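Local coordinates for protein luciferase-like enzymeAMP-CoA-ligase (Zophobas atratus, PDB 4W8O) that is a luciferase-like member of the ANL superfamily that probably activates carboxylic acids with ATP as acyl-adenylates for transfer to coenzyme A, at residues A89-D101 against F169-M182. Numbering follows the deposited sequence.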
loop_
_atom_site.group_PDB
_atom_site.type_symbol
_atom_site.label_atom_id
_atom_site.label_comp_id
_atom_site.label_asym_id
_atom_site.label_seq_id
_atom_site.Cartn_x
_atom_site.Cartn_y
_atom_site.Cartn_z
ATOM N N ALA A 89 13.719 -4.726 7.815
ATOM C CA ALA A 89 14.515 -5.506 8.758
ATOM C C ALA A 89 13.640 -6.470 9.565
ATOM O O ALA A 89 13.956 -7.664 9.692
ATOM C CB ALA A 89 15.270 -4.563 9.691
ATOM N N SER A 90 12.537 -5.950 10.095
ATOM C CA SER A 90 11.587 -6.754 10.862
ATOM C C SER A 90 10.997 -7.879 10.010
ATOM O O SER A 90 10.827 -9.010 10.481
ATOM C CB SER A 90 10.464 -5.867 11.406
ATOM O OG SER A 90 10.957 -4.970 12.382
ATOM N N SER A 91 10.695 -7.564 8.752
ATOM C CA SER A 91 10.211 -8.562 7.807
ATOM C C SER A 91 11.230 -9.669 7.538
ATOM O O SER A 91 10.839 -10.810 7.340
ATOM C CB SER A 91 9.783 -7.901 6.499
ATOM O OG SER A 91 8.643 -7.090 6.722
ATOM N N TYR A 92 12.524 -9.343 7.538
ATOM C CA TYR A 92 13.578 -10.370 7.398
ATOM C C TYR A 92 13.465 -11.429 8.490
ATOM O O TYR A 92 13.760 -12.601 8.260
ATOM C CB TYR A 92 14.994 -9.780 7.473
ATOM C CG TYR A 92 15.429 -8.859 6.350
ATOM C CD1 TYR A 92 14.800 -8.869 5.103
ATOM C CD2 TYR A 92 16.528 -8.013 6.522
ATOM C CE1 TYR A 92 15.226 -8.036 4.080
ATOM C CE2 TYR A 92 16.963 -7.175 5.505
ATOM C CZ TYR A 92 16.309 -7.184 4.287
ATOM O OH TYR A 92 16.729 -6.360 3.269
ATOM N N LEU A 93 13.045 -11.009 9.677
ATOM C CA LEU A 93 12.889 -11.915 10.817
ATOM C C LEU A 93 11.522 -12.588 10.870
ATOM O O LEU A 93 11.251 -13.374 11.782
ATOM C CB LEU A 93 13.143 -11.157 12.116
ATOM C CG LEU A 93 14.498 -10.458 12.185
ATOM C CD1 LEU A 93 14.638 -9.733 13.509
ATOM C CD2 LEU A 93 15.640 -11.453 11.992
ATOM N N GLY A 94 10.666 -12.297 9.891
ATOM C CA GLY A 94 9.328 -12.859 9.844
ATOM C C GLY A 94 8.353 -12.232 10.834
ATOM O O GLY A 94 7.251 -12.751 11.023
ATOM N N ALA A 95 8.742 -11.128 11.472
ATOM C CA ALA A 95 7.859 -10.439 12.415
ATOM C C ALA A 95 6.722 -9.727 11.657
ATOM O O ALA A 95 6.840 -9.425 10.459
ATOM C CB ALA A 95 8.646 -9.450 13.270
ATOM N N LYS A 96 5.623 -9.490 12.362
ATOM C CA LYS A 96 4.457 -8.820 11.798
ATOM C C LYS A 96 4.722 -7.320 11.830
ATOM O O LYS A 96 5.089 -6.789 12.881
ATOM C CB LYS A 96 3.203 -9.134 12.627
ATOM C CG LYS A 96 2.713 -10.574 12.535
ATOM C CD LYS A 96 3.292 -11.499 13.591
ATOM C CE LYS A 96 3.011 -12.963 13.261
ATOM N NZ LYS A 96 3.936 -13.523 12.229
ATOM N N VAL A 97 4.541 -6.644 10.702
ATOM C CA VAL A 97 4.742 -5.186 10.635
ATOM C C VAL A 97 3.436 -4.451 10.403
ATOM O O VAL A 97 2.577 -4.911 9.652
ATOM C CB VAL A 97 5.768 -4.754 9.559
ATOM C CG1 VAL A 97 7.120 -5.379 9.846
ATOM C CG2 VAL A 97 5.303 -5.103 8.144
ATOM N N VAL A 98 3.303 -3.302 11.062
ATOM C CA VAL A 98 2.091 -2.500 10.997
ATOM C C VAL A 98 2.415 -1.017 11.181
ATOM O O VAL A 98 3.250 -0.650 12.001
ATOM C CB VAL A 98 1.041 -2.973 12.038
ATOM C CG1 VAL A 98 1.561 -2.847 13.463
ATOM C CG2 VAL A 98 -0.261 -2.198 11.874
ATOM N N ASN A 99 1.746 -0.170 10.416
ATOM C CA ASN A 99 1.975 1.271 10.479
ATOM C C ASN A 99 0.794 2.030 11.068
ATOM O O ASN A 99 -0.366 1.696 10.809
ATOM C CB ASN A 99 2.304 1.792 9.083
ATOM C CG ASN A 99 3.502 1.088 8.479
ATOM O OD1 ASN A 99 4.635 1.458 8.751
ATOM N ND2 ASN A 99 3.255 0.034 7.681
ATOM N N LEU A 100 1.101 3.045 11.875
ATOM C CA LEU A 100 0.101 3.964 12.405
ATOM C C LEU A 100 0.194 5.311 11.696
ATOM O O LEU A 100 1.259 5.694 11.227
ATOM C CB LEU A 100 0.311 4.182 13.895
ATOM C CG LEU A 100 0.417 2.930 14.754
ATOM C CD1 LEU A 100 0.660 3.343 16.190
ATOM C CD2 LEU A 100 -0.821 2.053 14.649
ATOM N N ASP A 101 -0.925 6.021 11.623
ATOM C CA ASP A 101 -0.975 7.331 10.978
ATOM C C ASP A 101 -0.624 8.385 12.028
ATOM O O ASP A 101 -1.319 8.498 13.036
ATOM C CB ASP A 101 -2.379 7.594 10.422
ATOM C CG ASP A 101 -2.434 8.769 9.438
ATOM O OD1 ASP A 101 -1.551 9.661 9.462
ATOM O OD2 ASP A 101 -3.400 8.802 8.638
ATOM N N PHE A 169 24.121 -13.360 7.201
ATOM C CA PHE A 169 22.712 -13.193 7.547
ATOM C C PHE A 169 21.798 -13.547 6.384
ATOM O O PHE A 169 22.029 -13.142 5.243
ATOM C CB PHE A 169 22.405 -11.779 8.020
ATOM C CG PHE A 169 20.946 -11.550 8.308
ATOM C CD1 PHE A 169 20.390 -11.968 9.509
ATOM C CD2 PHE A 169 20.126 -10.934 7.371
ATOM C CE1 PHE A 169 19.051 -11.769 9.774
ATOM C CE2 PHE A 169 18.780 -10.730 7.633
ATOM C CZ PHE A 169 18.243 -11.148 8.833
ATOM N N LYS A 170 20.768 -14.326 6.694
ATOM C CA LYS A 170 19.698 -14.612 5.756
ATOM C C LYS A 170 18.368 -14.413 6.485
ATOM O O LYS A 170 18.273 -14.657 7.693
ATOM C CB LYS A 170 19.796 -16.049 5.229
ATOM C CG LYS A 170 21.011 -16.332 4.343
ATOM C CD LYS A 170 20.948 -15.565 3.026
ATOM C CE LYS A 170 21.991 -16.039 2.021
ATOM N NZ LYS A 170 21.860 -15.288 0.736
ATOM N N PRO A 171 17.337 -13.952 5.761
ATOM C CA PRO A 171 16.017 -13.869 6.390
ATOM C C PRO A 171 15.584 -15.208 6.985
ATOM O O PRO A 171 15.883 -16.262 6.424
ATOM C CB PRO A 171 15.100 -13.472 5.235
ATOM C CG PRO A 171 15.987 -12.764 4.274
ATOM C CD PRO A 171 17.332 -13.423 4.386
ATOM N N SER A 172 14.889 -15.155 8.114
ATOM C CA SER A 172 14.431 -16.355 8.803
ATOM C C SER A 172 13.440 -17.127 7.952
ATOM O O SER A 172 12.599 -16.537 7.280
ATOM C CB SER A 172 13.751 -15.980 10.118
ATOM O OG SER A 172 14.607 -15.196 10.926
ATOM N N LYS A 173 13.551 -18.449 7.979
ATOM C CA LYS A 173 12.520 -19.303 7.416
ATOM C C LYS A 173 11.295 -19.169 8.302
ATOM O O LYS A 173 11.424 -19.088 9.522
ATOM C CB LYS A 173 13.000 -20.757 7.360
ATOM C CG LYS A 173 14.101 -20.982 6.332
ATOM C CD LYS A 173 13.555 -20.764 4.930
ATOM C CE LYS A 173 14.611 -20.948 3.863
ATOM N NZ LYS A 173 14.009 -20.611 2.540
ATOM N N THR A 174 10.118 -19.092 7.693
ATOM C CA THR A 174 8.878 -18.970 8.457
ATOM C C THR A 174 7.726 -19.640 7.715
ATOM O O THR A 174 7.908 -20.183 6.626
ATOM C CB THR A 174 8.562 -17.491 8.795
ATOM O OG1 THR A 174 7.424 -17.417 9.676
ATOM C CG2 THR A 174 8.302 -16.672 7.528
ATOM N N ASP A 175 6.555 -19.649 8.337
ATOM C CA ASP A 175 5.360 -20.209 7.728
ATOM C C ASP A 175 4.750 -19.120 6.845
ATOM O O ASP A 175 4.351 -18.070 7.352
ATOM C CB ASP A 175 4.384 -20.654 8.824
ATOM C CG ASP A 175 3.204 -21.454 8.289
ATOM O OD1 ASP A 175 2.522 -20.994 7.359
ATOM O OD2 ASP A 175 2.943 -22.557 8.819
ATOM N N ILE A 176 4.683 -19.357 5.535
ATOM C CA ILE A 176 4.201 -18.317 4.605
ATOM C C ILE A 176 2.695 -17.993 4.711
ATOM O O ILE A 176 2.243 -17.000 4.145
ATOM C CB ILE A 176 4.624 -18.571 3.139
ATOM C CG1 ILE A 176 3.977 -19.832 2.569
ATOM C CG2 ILE A 176 6.149 -18.637 3.030
ATOM C CD1 ILE A 176 4.325 -20.076 1.115
ATOM N N ASP A 177 1.935 -18.798 5.452
ATOM C CA ASP A 177 0.536 -18.468 5.761
ATOM C C ASP A 177 0.366 -17.707 7.075
ATOM O O ASP A 177 -0.750 -17.333 7.430
ATOM C CB ASP A 177 -0.318 -19.733 5.770
ATOM C CG ASP A 177 -0.462 -20.331 4.393
ATOM O OD1 ASP A 177 -0.760 -19.576 3.447
ATOM O OD2 ASP A 177 -0.264 -21.547 4.253
ATOM N N ASP A 178 1.460 -17.493 7.804
ATOM C CA ASP A 178 1.431 -16.614 8.963
ATOM C C ASP A 178 1.292 -15.170 8.490
ATOM O O ASP A 178 1.592 -14.839 7.347
ATOM C CB ASP A 178 2.708 -16.726 9.805
ATOM C CG ASP A 178 2.777 -18.012 10.623
ATOM O OD1 ASP A 178 1.771 -18.763 10.696
ATOM O OD2 ASP A 178 3.862 -18.276 11.200
ATOM N N THR A 179 0.866 -14.317 9.407
ATOM C CA THR A 179 0.709 -12.901 9.143
ATOM C C THR A 179 2.065 -12.229 8.914
ATOM O O THR A 179 3.013 -12.437 9.682
ATOM C CB THR A 179 -0.041 -12.235 10.308
ATOM O OG1 THR A 179 -1.303 -12.891 10.473
ATOM C CG2 THR A 179 -0.258 -10.744 10.055
ATOM N N ALA A 180 2.154 -11.456 7.835
ATOM C CA ALA A 180 3.338 -10.672 7.506
ATOM C C ALA A 180 3.118 -9.175 7.720
ATOM O O ALA A 180 3.984 -8.494 8.263
ATOM C CB ALA A 180 3.743 -10.931 6.062
ATOM N N VAL A 181 1.958 -8.678 7.290
ATOM C CA VAL A 181 1.622 -7.252 7.323
ATOM C C VAL A 181 0.186 -7.088 7.833
ATOM O O VAL A 181 -0.689 -7.904 7.494
ATOM C CB VAL A 181 1.695 -6.621 5.909
ATOM C CG1 VAL A 181 1.449 -5.125 5.964
ATOM C CG2 VAL A 181 3.032 -6.895 5.243
ATOM N N MET A 182 -0.057 -6.030 8.615
ATOM C CA MET A 182 -1.406 -5.700 9.087
ATOM C C MET A 182 -1.840 -4.290 8.670
ATOM O O MET A 182 -1.008 -3.405 8.498
ATOM C CB MET A 182 -1.521 -5.859 10.609
ATOM C CG MET A 182 -1.409 -7.298 11.092
ATOM S SD MET A 182 -1.693 -7.559 12.855
ATOM C CE MET A 182 -0.246 -6.768 13.538
HETATM O O HOH W 1 6.578 -9.087 7.486
HETATM O O HOH W 2 11.671 -14.117 6.549
HETATM O O HOH W 3 13.100 -14.774 13.227
HETATM O O HOH W 4 6.053 -14.890 9.788
HETATM O O HOH W 5 0.435 -1.021 8.033
#
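V97 and V181 pair as neighbours in two parallel strands, 96-99 and 179-182, whose axes come within 4.7 Å at an angle of 3° inside the mixed sheet of an ANL-type adenylating domain. The ladder is built from V97 N donating to A180 O (3.1 Å) and M182 N donating to V97 O (3.0 Å). Opposite A180 and V181, H197 of strand 194-198 completes a classic beta bulge. V97 and V181 meet through their CG2 methyls on one face of the sheet, where V181 also touches F20 of helix 20-30 and F202 of helix 199-211, whereas V98 CG2 lies against M182 CB on the other face. K96 CG packs on the CG2 methyl of T179, and bends at chi2 (91°) and chi4 fold the rest of the chain back so that NZ meets T179 O, 2.9 Å away, in the carbonyl plane; S69 O is a second acceptor for this ammonium. A methionine in place of K96 would probably leave T179 O and S69 O without their shared ammonium donor. Before the strand, helix 85-92 ends in a Schellman motif at G94, and Y92 O accepts from S172 N at 2.8 Å. There F169 turns the rim of its ring to Y92 CB, and the two aromatic planes are inclined at 50°, with P171 CG near Y92 CD1. Y92 OH reaches on to S55 of helix 48-64. Where the chains diverge, water joins them: one molecule accepts from S91 OG and donates to both A95 O and A180 O, the latter at 2.8 Å.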